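Local coordinates for protein fimbrial structural subunit (Actinomyces naeslundii, PDB 3QDH) that forms the shaft of Actinomyces type 2 fimbriae and mediates adhesion to streptococci and host cells during oral biofilm development, seen here as its C-terminal domains, at residues Ile4-Gln13 / Pro149-Trp158; Ala181-Tyr192 / Ala245-Pro256. One frame throughout, in Å; residues are numbered along the deposited sequence.

Interaction 1 of 2, residues Ile4-Gln13 / Pro149-Trp158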
loop_
_atom_site.group_PDB
_atom_site.type_symbol
_atom_site.label_atom_id
_atom_site.label_comp_id
_atom_site.label_asym_id
_atom_site.label_seq_id
_atom_site.Cartn_x
_atom_site.Cartn_y
_atom_site.Cartn_z
ATOM N N ILE A 4 -6.185 23.033 12.219
ATOM C CA ILE A 4 -6.564 21.860 11.381
ATOM C C ILE A 4 -5.322 21.169 10.823
ATOM O O ILE A 4 -4.453 21.815 10.224
ATOM C CB ILE A 4 -7.491 22.268 10.208
ATOM C CG1 ILE A 4 -8.733 23.011 10.719
ATOM C CG2 ILE A 4 -7.888 21.049 9.380
ATOM C CD1 ILE A 4 -9.585 22.208 11.672
ATOM N N SER A 5 -5.249 19.855 11.020
ATOM C CA SER A 5 -4.114 19.069 10.556
ATOM C C SER A 5 -4.562 17.697 10.028
ATOM O O SER A 5 -5.658 17.224 10.343
ATOM C CB SER A 5 -3.082 18.910 11.672
ATOM O OG SER A 5 -3.549 18.027 12.678
ATOM N N VAL A 6 -3.719 17.093 9.195
ATOM C CA VAL A 6 -3.991 15.779 8.606
ATOM C C VAL A 6 -2.820 14.870 8.876
ATOM O O VAL A 6 -1.665 15.274 8.716
ATOM C CB VAL A 6 -4.141 15.818 7.063
ATOM C CG1 VAL A 6 -5.040 14.663 6.590
ATOM C CG2 VAL A 6 -4.661 17.146 6.592
ATOM N N GLU A 7 -3.113 13.638 9.273
ATOM C CA GLU A 7 -2.066 12.669 9.548
ATOM C C GLU A 7 -2.209 11.496 8.593
ATOM O O GLU A 7 -3.326 11.041 8.320
ATOM C CB GLU A 7 -2.121 12.194 11.009
ATOM C CG GLU A 7 -1.728 13.266 12.050
ATOM C CD GLU A 7 -2.740 14.395 12.153
ATOM O OE1 GLU A 7 -3.916 14.116 12.456
ATOM O OE2 GLU A 7 -2.382 15.581 11.940
ATOM N N LYS A 8 -1.083 10.995 8.097
ATOM C CA LYS A 8 -1.113 9.854 7.193
ATOM C C LYS A 8 -0.174 8.755 7.680
ATOM O O LYS A 8 0.918 9.038 8.205
ATOM C CB LYS A 8 -0.765 10.296 5.758
ATOM C CG LYS A 8 -0.866 9.192 4.714
ATOM C CD LYS A 8 -0.846 9.740 3.285
ATOM C CE LYS A 8 -1.067 8.585 2.304
ATOM N NZ LYS A 8 -1.280 8.943 0.863
ATOM N N SER A 9 -0.620 7.510 7.525
ATOM C CA SER A 9 0.187 6.339 7.848
ATOM C C SER A 9 0.126 5.326 6.708
ATOM O O SER A 9 -0.355 5.638 5.606
ATOM C CB SER A 9 -0.297 5.698 9.157
ATOM O OG SER A 9 0.618 4.706 9.603
ATOM N N ILE A 10 0.640 4.124 6.969
ATOM C CA ILE A 10 0.557 2.995 6.032
ATOM C C ILE A 10 0.263 1.709 6.808
ATOM O O ILE A 10 0.879 1.445 7.836
ATOM C CB ILE A 10 1.885 2.758 5.239
ATOM C CG1 ILE A 10 2.428 4.053 4.625
ATOM C CG2 ILE A 10 1.677 1.714 4.132
ATOM C CD1 ILE A 10 3.877 3.923 4.091
ATOM N N GLN A 11 -0.686 0.921 6.313
ATOM C CA GLN A 11 -0.945 -0.405 6.855
ATOM C C GLN A 11 0.268 -1.318 6.661
ATOM O O GLN A 11 0.872 -1.319 5.589
ATOM C CB GLN A 11 -2.135 -1.039 6.129
ATOM C CG GLN A 11 -3.436 -1.029 6.902
ATOM C CD GLN A 11 -4.259 -2.277 6.620
ATOM O OE1 GLN A 11 -4.421 -2.678 5.468
ATOM N NE2 GLN A 11 -4.768 -2.908 7.676
ATOM N N GLU A 12 0.615 -2.080 7.699
ATOM C CA GLU A 12 1.551 -3.210 7.579
ATOM C C GLU A 12 1.351 -3.896 6.232
ATOM O O GLU A 12 0.298 -4.494 6.002
ATOM C CB GLU A 12 1.253 -4.255 8.653
ATOM C CG GLU A 12 2.024 -4.178 9.941
ATOM C CD GLU A 12 1.961 -5.504 10.691
ATOM O OE1 GLU A 12 1.080 -5.663 11.574
ATOM O OE2 GLU A 12 2.773 -6.400 10.372
ATOM N N GLN A 13 2.347 -3.844 5.354
ATOM C CA GLN A 13 2.203 -4.445 4.021
ATOM C C GLN A 13 1.888 -5.952 4.042
ATOM O O GLN A 13 1.201 -6.455 3.147
ATOM C CB GLN A 13 3.428 -4.166 3.139
ATOM C CG GLN A 13 3.178 -4.391 1.644
ATOM C CD GLN A 13 2.021 -3.548 1.100
ATOM O OE1 GLN A 13 1.832 -2.396 1.496
ATOM N NE2 GLN A 13 1.250 -4.124 0.185
ATOM N N PRO A 149 -4.484 22.392 4.258
ATOM C CA PRO A 149 -3.771 21.538 5.207
ATOM C C PRO A 149 -3.405 20.201 4.560
ATOM O O PRO A 149 -4.257 19.554 3.939
ATOM C CB PRO A 149 -4.790 21.321 6.326
ATOM C CG PRO A 149 -5.688 22.493 6.263
ATOM C CD PRO A 149 -5.779 22.852 4.806
ATOM N N THR A 150 -2.140 19.809 4.708
ATOM C CA THR A 150 -1.594 18.651 4.017
ATOM C C THR A 150 -0.848 17.771 5.026
ATOM O O THR A 150 -0.217 18.287 5.960
ATOM C CB THR A 150 -0.644 19.105 2.873
ATOM O OG1 THR A 150 -1.339 19.993 1.993
ATOM C CG2 THR A 150 -0.115 17.919 2.069
ATOM N N SER A 151 -0.928 16.451 4.847
ATOM C CA SER A 151 -0.294 15.530 5.777
ATOM C C SER A 151 1.217 15.452 5.581
ATOM O O SER A 151 1.752 15.874 4.545
ATOM C CB SER A 151 -0.877 14.117 5.634
ATOM O OG SER A 151 -0.401 13.474 4.460
ATOM N N ASN A 152 1.868 14.874 6.587
ATOM C CA ASN A 152 3.182 14.253 6.451
ATOM C C ASN A 152 3.215 13.337 5.216
ATOM O O ASN A 152 2.183 12.775 4.809
ATOM C CB ASN A 152 3.497 13.447 7.726
ATOM C CG ASN A 152 2.526 12.286 7.948
ATOM O OD1 ASN A 152 1.341 12.484 8.269
ATOM N ND2 ASN A 152 3.024 11.065 7.773
ATOM N N GLU A 153 4.389 13.225 4.597
ATOM C CA GLU A 153 4.568 12.339 3.448
ATOM C C GLU A 153 5.011 10.978 3.966
ATOM O O GLU A 153 5.938 10.906 4.773
ATOM C CB GLU A 153 5.607 12.913 2.467
ATOM C CG GLU A 153 5.720 12.152 1.124
ATOM C CD GLU A 153 6.826 12.681 0.207
ATOM O OE1 GLU A 153 7.985 12.797 0.653
ATOM O OE2 GLU A 153 6.539 12.967 -0.973
ATOM N N VAL A 154 4.354 9.907 3.515
ATOM C CA VAL A 154 4.788 8.552 3.864
ATOM C C VAL A 154 5.405 7.923 2.623
ATOM O O VAL A 154 5.123 8.355 1.511
ATOM C CB VAL A 154 3.644 7.645 4.377
ATOM C CG1 VAL A 154 3.010 8.211 5.663
ATOM C CG2 VAL A 154 2.592 7.391 3.270
ATOM N N THR A 155 6.243 6.914 2.830
ATOM C CA THR A 155 6.911 6.221 1.732
ATOM C C THR A 155 6.891 4.712 1.933
ATOM O O THR A 155 7.202 4.200 3.020
ATOM C CB THR A 155 8.375 6.720 1.542
ATOM O OG1 THR A 155 8.370 8.134 1.346
ATOM C CG2 THR A 155 9.032 6.045 0.329
ATOM N N SER A 156 6.490 4.014 0.874
ATOM C CA SER A 156 6.547 2.565 0.803
ATOM C C SER A 156 7.588 2.207 -0.265
ATOM O O SER A 156 7.517 2.689 -1.397
ATOM C CB SER A 156 5.171 2.008 0.429
ATOM O OG SER A 156 5.171 0.595 0.420
ATOM N N ARG A 157 8.552 1.369 0.113
ATOM C CA ARG A 157 9.675 1.036 -0.760
ATOM C C ARG A 157 9.548 -0.350 -1.368
ATOM O O ARG A 157 9.192 -1.311 -0.680
ATOM C CB ARG A 157 11.002 1.171 -0.017
ATOM C CG ARG A 157 11.276 2.592 0.439
ATOM C CD ARG A 157 12.759 2.850 0.625
ATOM N NE ARG A 157 13.113 4.224 0.259
ATOM C CZ ARG A 157 12.849 5.295 1.006
ATOM N NH1 ARG A 157 12.227 5.162 2.174
ATOM N NH2 ARG A 157 13.208 6.500 0.582
ATOM N N TRP A 158 9.838 -0.428 -2.665
ATOM C CA TRP A 158 9.627 -1.640 -3.451
ATOM C C TRP A 158 10.797 -1.893 -4.401
ATOM O O TRP A 158 11.435 -0.957 -4.888
ATOM C CB TRP A 158 8.314 -1.534 -4.240
ATOM C CG TRP A 158 7.104 -1.555 -3.347
ATOM C CD1 TRP A 158 6.691 -0.560 -2.497
ATOM C CD2 TRP A 158 6.157 -2.619 -3.204
ATOM N NE1 TRP A 158 5.552 -0.942 -1.838
ATOM C CE2 TRP A 158 5.197 -2.198 -2.252
ATOM C CE3 TRP A 158 6.018 -3.885 -3.790
ATOM C CZ2 TRP A 158 4.121 -3.000 -1.867
ATOM C CZ3 TRP A 158 4.949 -4.681 -3.405
ATOM C CH2 TRP A 158 4.012 -4.235 -2.453
HETATM O O HOH W 1 -1.429 18.677 8.374
HETATM O O HOH W 2 0.850 15.512 9.365
HETATM O O HOH W 3 3.504 -0.531 2.101
#
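Asn152 and Lys8 join two nearly parallel chain segments, 4-13 and 149-158, where the first strand of an isopeptide-bonded domain, probably the CnaA-type one, meets the linker and the start of strand 154-165, which leads into the next domain. The Asn152 amide grips both the N and the O of Lys8: Lys8 N donates to Asn152 OD1 at 2.8 Å, and Asn152 ND2 returns a bond to Lys8 O at 3.0 Å, with that oxygen lying in the plane of the amide. Beside it two waters bridge main-chain atoms that do not meet directly: one spans Val6 N and Thr150 O, the other Val6 O and Asn152 N. With CG anti to the backbone N (chi1 -176°), the extended Lys8 chain runs past Ser151 and crosses Val154 at about a right angle. The side chain ends at NZ in a covalent isopeptide link to Asn121 CG, with Asp48 as hydrogen-bond partner, and Ser151 OG bonds to Asn152 O and Ala123 N. Further along, the Ile10 and Val154 side chains pass in opposite directions, CG1 to CG2 3.6 Å. Gln13, its NE2 hydrogen-bonded to Leu23 O, meets the Trp158 ring edge, while a water links Gln13 OE1 to Ser156 OG, which accepts a bond from Trp158 NE1 at 2.8 Å.

Interaction 2 of 2, residues Ala181-Tyr192 / Ala245-Pro256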
loop_
_atom_site.group_PDB
_atom_site.type_symbol
_atom_site.label_atom_id
_atom_site.label_comp_id
_atom_site.label_asym_id
_atom_site.label_seq_id
_atom_site.Cartn_x
_atom_site.Cartn_y
_atom_site.Cartn_z
ATOM N N ALA A 181 10.495 -24.126 -15.956
ATOM C CA ALA A 181 10.921 -24.272 -14.572
ATOM C C ALA A 181 9.947 -23.505 -13.680
ATOM O O ALA A 181 9.477 -22.428 -14.047
ATOM C CB ALA A 181 12.336 -23.756 -14.392
ATOM N N GLN A 182 9.634 -24.073 -12.521
ATOM C CA GLN A 182 8.659 -23.461 -11.625
ATOM C C GLN A 182 9.234 -23.107 -10.255
ATOM O O GLN A 182 9.979 -23.887 -9.658
ATOM C CB GLN A 182 7.388 -24.314 -11.521
ATOM C CG GLN A 182 6.521 -24.254 -12.780
ATOM C CD GLN A 182 5.174 -24.942 -12.629
ATOM O OE1 GLN A 182 4.921 -25.651 -11.657
ATOM N NE2 GLN A 182 4.299 -24.734 -13.605
ATOM N N PHE A 183 8.879 -21.914 -9.780
ATOM C CA PHE A 183 9.385 -21.362 -8.522
ATOM C C PHE A 183 8.246 -20.786 -7.680
ATOM O O PHE A 183 7.168 -20.481 -8.193
ATOM C CB PHE A 183 10.405 -20.242 -8.788
ATOM C CG PHE A 183 11.705 -20.709 -9.397
ATOM C CD1 PHE A 183 12.787 -21.050 -8.588
ATOM C CD2 PHE A 183 11.862 -20.768 -10.782
ATOM C CE1 PHE A 183 14.000 -21.464 -9.151
ATOM C CE2 PHE A 183 13.071 -21.178 -11.352
ATOM C CZ PHE A 183 14.139 -21.528 -10.538
ATOM N N GLN A 184 8.504 -20.647 -6.381
ATOM C CA GLN A 184 7.594 -19.988 -5.446
ATOM C C GLN A 184 8.409 -19.089 -4.513
ATOM O O GLN A 184 9.524 -19.440 -4.124
ATOM C CB GLN A 184 6.796 -21.019 -4.635
ATOM C CG GLN A 184 5.808 -21.849 -5.461
ATOM C CD GLN A 184 4.741 -22.526 -4.620
ATOM O OE1 GLN A 184 5.033 -23.153 -3.600
ATOM N NE2 GLN A 184 3.491 -22.413 -5.058
ATOM N N LEU A 185 7.857 -17.924 -4.173
ATOM C CA LEU A 185 8.544 -16.958 -3.312
ATOM C C LEU A 185 7.987 -16.942 -1.892
ATOM O O LEU A 185 6.770 -16.966 -1.691
ATOM C CB LEU A 185 8.483 -15.550 -3.914
ATOM C CG LEU A 185 9.538 -15.192 -4.963
ATOM C CD1 LEU A 185 9.045 -14.072 -5.867
ATOM C CD2 LEU A 185 10.874 -14.824 -4.309
ATOM N N TYR A 186 8.892 -16.889 -0.918
ATOM C CA TYR A 186 8.520 -16.876 0.494
ATOM C C TYR A 186 9.128 -15.690 1.237
ATOM O O TYR A 186 10.194 -15.186 0.870
ATOM C CB TYR A 186 8.957 -18.178 1.183
ATOM C CG TYR A 186 8.172 -19.416 0.789
ATOM C CD1 TYR A 186 8.562 -20.199 -0.302
ATOM C CD2 TYR A 186 7.054 -19.821 1.524
ATOM C CE1 TYR A 186 7.853 -21.347 -0.660
ATOM C CE2 TYR A 186 6.334 -20.968 1.173
ATOM C CZ TYR A 186 6.739 -21.726 0.082
ATOM O OH TYR A 186 6.030 -22.858 -0.271
ATOM N N LYS A 187 8.435 -15.255 2.287
ATOM C CA LYS A 187 8.991 -14.323 3.261
ATOM C C LYS A 187 10.153 -14.998 3.999
ATOM O O LYS A 187 10.052 -16.162 4.384
ATOM C CB LYS A 187 7.905 -13.910 4.259
ATOM C CG LYS A 187 8.393 -13.018 5.388
ATOM C CD LYS A 187 7.398 -12.973 6.534
ATOM C CE LYS A 187 7.970 -12.221 7.726
ATOM N NZ LYS A 187 9.131 -12.924 8.342
ATOM N N ALA A 188 11.254 -14.269 4.172
ATOM C CA ALA A 188 12.404 -14.750 4.944
ATOM C C ALA A 188 12.204 -14.487 6.437
ATOM O O ALA A 188 11.556 -13.509 6.818
ATOM C CB ALA A 188 13.685 -14.090 4.456
ATOM N N LYS A 189 12.762 -15.364 7.274
ATOM C CA LYS A 189 12.651 -15.240 8.732
ATOM C C LYS A 189 13.445 -14.033 9.226
ATOM O O LYS A 189 12.902 -13.166 9.912
ATOM C CB LYS A 189 13.113 -16.525 9.430
ATOM C CG LYS A 189 12.336 -16.865 10.708
ATOM C CD LYS A 189 13.034 -17.940 11.533
ATOM C CE LYS A 189 14.209 -17.363 12.329
ATOM N NZ LYS A 189 14.864 -18.376 13.213
ATOM N N ASN A 190 14.728 -13.984 8.875
ATOM C CA ASN A 190 15.529 -12.785 9.068
ATOM C C ASN A 190 15.409 -11.902 7.829
ATOM O O ASN A 190 16.298 -11.881 6.973
ATOM C CB ASN A 190 16.997 -13.128 9.363
ATOM C CG ASN A 190 17.820 -11.906 9.776
ATOM O OD1 ASN A 190 17.303 -10.792 9.887
ATOM N ND2 ASN A 190 19.112 -12.118 10.010
ATOM N N ALA A 191 14.296 -11.175 7.754
ATOM C CA ALA A 191 13.963 -10.349 6.594
ATOM C C ALA A 191 14.976 -9.248 6.284
ATOM O O ALA A 191 15.099 -8.840 5.131
ATOM C CB ALA A 191 12.562 -9.757 6.747
ATOM N N TYR A 192 15.703 -8.776 7.298
ATOM C CA TYR A 192 16.609 -7.630 7.119
ATOM C C TYR A 192 18.098 -7.910 7.377
ATOM O O TYR A 192 18.879 -6.990 7.654
ATOM C CB TYR A 192 16.102 -6.421 7.920
ATOM C CG TYR A 192 14.780 -5.905 7.399
ATOM C CD1 TYR A 192 14.733 -5.024 6.315
ATOM C CD2 TYR A 192 13.578 -6.317 7.967
ATOM C CE1 TYR A 192 13.519 -4.558 5.822
ATOM C CE2 TYR A 192 12.358 -5.861 7.479
ATOM C CZ TYR A 192 12.338 -4.982 6.410
ATOM O OH TYR A 192 11.137 -4.528 5.930
ATOM N N ALA A 245 16.855 -2.509 1.470
ATOM C CA ALA A 245 16.927 -3.874 0.951
ATOM C C ALA A 245 16.213 -4.831 1.900
ATOM O O ALA A 245 16.205 -4.609 3.108
ATOM C CB ALA A 245 18.389 -4.300 0.756
ATOM N N ARG A 246 15.609 -5.887 1.350
ATOM C CA ARG A 246 14.911 -6.899 2.147
ATOM C C ARG A 246 15.146 -8.301 1.583
ATOM O O ARG A 246 15.217 -8.478 0.362
ATOM C CB ARG A 246 13.406 -6.600 2.219
ATOM C CG ARG A 246 12.652 -7.423 3.261
ATOM C CD ARG A 246 11.140 -7.274 3.148
ATOM N NE ARG A 246 10.433 -8.339 3.863
ATOM C CZ ARG A 246 9.710 -8.176 4.970
ATOM N NH1 ARG A 246 9.565 -6.974 5.522
ATOM N NH2 ARG A 246 9.119 -9.224 5.525
ATOM N N CYS A 247 15.260 -9.284 2.477
ATOM C CA CYS A 247 15.482 -10.683 2.104
ATOM C C CYS A 247 14.186 -11.444 1.844
ATOM O O CYS A 247 13.194 -11.296 2.573
ATOM C CB CYS A 247 16.258 -11.431 3.193
ATOM S SG CYS A 247 17.876 -10.787 3.617
ATOM N N TYR A 248 14.224 -12.271 0.803
ATOM C CA TYR A 248 13.178 -13.241 0.517
ATOM C C TYR A 248 13.816 -14.611 0.256
ATOM O O TYR A 248 15.041 -14.722 0.145
ATOM C CB TYR A 248 12.361 -12.808 -0.699
ATOM C CG TYR A 248 11.396 -11.672 -0.450
ATOM C CD1 TYR A 248 10.057 -11.929 -0.160
ATOM C CD2 TYR A 248 11.813 -10.342 -0.527
ATOM C CE1 TYR A 248 9.157 -10.894 0.061
ATOM C CE2 TYR A 248 10.915 -9.292 -0.307
ATOM C CZ TYR A 248 9.589 -9.582 -0.013
ATOM O OH TYR A 248 8.684 -8.572 0.200
ATOM N N VAL A 249 12.979 -15.642 0.173
ATOM C CA VAL A 249 13.440 -17.012 -0.070
ATOM C C VAL A 249 12.767 -17.591 -1.320
ATOM O O VAL A 249 11.538 -17.721 -1.381
ATOM C CB VAL A 249 13.202 -17.925 1.163
ATOM C CG1 VAL A 249 13.571 -19.376 0.856
ATOM C CG2 VAL A 249 13.995 -17.422 2.364
ATOM N N LEU A 250 13.586 -17.922 -2.314
ATOM C CA LEU A 250 13.106 -18.511 -3.563
ATOM C C LEU A 250 13.229 -20.035 -3.525
ATOM O O LEU A 250 14.291 -20.571 -3.223
ATOM C CB LEU A 250 13.878 -17.933 -4.753
ATOM C CG LEU A 250 13.408 -18.277 -6.169
ATOM C CD1 LEU A 250 12.034 -17.688 -6.452
ATOM C CD2 LEU A 250 14.424 -17.795 -7.199
ATOM N N VAL A 251 12.130 -20.719 -3.828
ATOM C CA VAL A 251 12.083 -22.180 -3.806
ATOM C C VAL A 251 11.726 -22.707 -5.196
ATOM O O VAL A 251 10.698 -22.329 -5.756
ATOM C CB VAL A 251 11.052 -22.701 -2.764
ATOM C CG1 VAL A 251 10.931 -24.229 -2.814
ATOM C CG2 VAL A 251 11.432 -22.247 -1.360
ATOM N N GLU A 252 12.580 -23.569 -5.750
ATOM C CA GLU A 252 12.262 -24.265 -7.000
ATOM C C GLU A 252 11.319 -25.436 -6.717
ATOM O O GLU A 252 11.626 -26.316 -5.908
ATOM C CB GLU A 252 13.527 -24.738 -7.728
ATOM C CG GLU A 252 13.292 -25.004 -9.219
ATOM C CD GLU A 252 14.488 -25.609 -9.951
ATOM O OE1 GLU A 252 15.629 -25.567 -9.436
ATOM O OE2 GLU A 252 14.279 -26.124 -11.070
ATOM N N THR A 253 10.167 -25.426 -7.378
ATOM C CA THR A 253 9.128 -26.424 -7.142
ATOM C C THR A 253 9.044 -27.470 -8.257
ATOM O O THR A 253 8.567 -28.589 -8.033
ATOM C CB THR A 253 7.756 -25.760 -6.942
ATOM O OG1 THR A 253 7.564 -24.745 -7.937
ATOM C CG2 THR A 253 7.666 -25.132 -5.547
ATOM N N LYS A 254 9.504 -27.098 -9.451
ATOM C CA LYS A 254 9.522 -28.005 -10.600
ATOM C C LYS A 254 10.692 -27.702 -11.533
ATOM O O LYS A 254 10.876 -26.561 -11.984
ATOM C CB LYS A 254 8.195 -27.954 -11.371
ATOM C CG LYS A 254 8.027 -29.077 -12.406
ATOM C CD LYS A 254 6.823 -28.861 -13.316
ATOM C CE LYS A 254 7.130 -27.914 -14.471
ATOM N NZ LYS A 254 8.159 -28.441 -15.425
ATOM N N ALA A 255 11.481 -28.736 -11.810
ATOM C CA ALA A 255 12.597 -28.639 -12.738
ATOM C C ALA A 255 12.070 -28.544 -14.167
ATOM O O ALA A 255 10.993 -29.069 -14.460
ATOM C CB ALA A 255 13.513 -29.845 -12.584
ATOM N N PRO A 256 12.810 -27.859 -15.061
ATOM C CA PRO A 256 12.398 -27.897 -16.464
ATOM C C PRO A 256 12.570 -29.318 -17.015
ATOM O O PRO A 256 13.281 -30.129 -16.410
ATOM C CB PRO A 256 13.361 -26.921 -17.145
ATOM C CG PRO A 256 14.546 -26.870 -16.263
ATOM C CD PRO A 256 14.048 -27.083 -14.866
HETATM O O HOH W 4 10.649 -11.019 3.216
#
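Arg246 CG stands anti to the backbone N (chi1 -168°) and its chain stays extended to NE, while chi1 of -65° swings the Tyr192 ring back to meet it. CG thus lies over one ring face, 4.2 Å from the centroid, and Arg246 NH1 gives a bent bond at 2.9 Å to Tyr192 OH, which is also hydrogen-bonded to Ile228 O. Ala191 CB covers a face of the guanidinium. These residues close one end of an antiparallel strand pair, 182-188 with 245-254, in the SpaA-like domain, consistent with the CnaB-type fold. Beyond Ala191 O, which accepts from Cys247 N, regular ladder bonds join Tyr186 to Val249 and Gln184 to Val251. At the far end a classic beta bulge sets Thr253 and Lys254 both opposite Gln182, whose O takes Thr253 N at 2.8 Å and Lys254 N at 3.3 Å from the same face of its plane. On the apolar face toward strand 154-165, Glu252 CG rests over the Phe183 ring, 4.0 Å from its centroid, and Leu250 CD1 touches Leu185 CD2 at 3.8 Å. A disulfide ties Cys247 to Cys196. The tyrosine hydroxyl and Asp238, a salt-bridge partner, use separate nitrogens of Arg246, NH1 and NH2, which would hold the guanidinium plane in place.

Both segments of interaction 1 precede those of interaction 2 along the chain, and the two sit in successive modules with centres about 30 Å apart and nearest atoms about 6 Å apart, without touching. Strand 154-165 connects them: its first five residues belong to interaction 1, it pairs with strand 118-131 of the first module and strand 220-230 of the second, and its far end, at Ile163 and Lys165, packs against the strand pair of interaction 2. Phe227 and Asp238 approach both contacts, Phe227 meeting Gln13 and Tyr248, Asp238 meeting Glu12 and Arg246. An isopeptide link rooted in interaction 1 and a disulfide at interaction 2 are consistent with a shaft built from covalently braced modules.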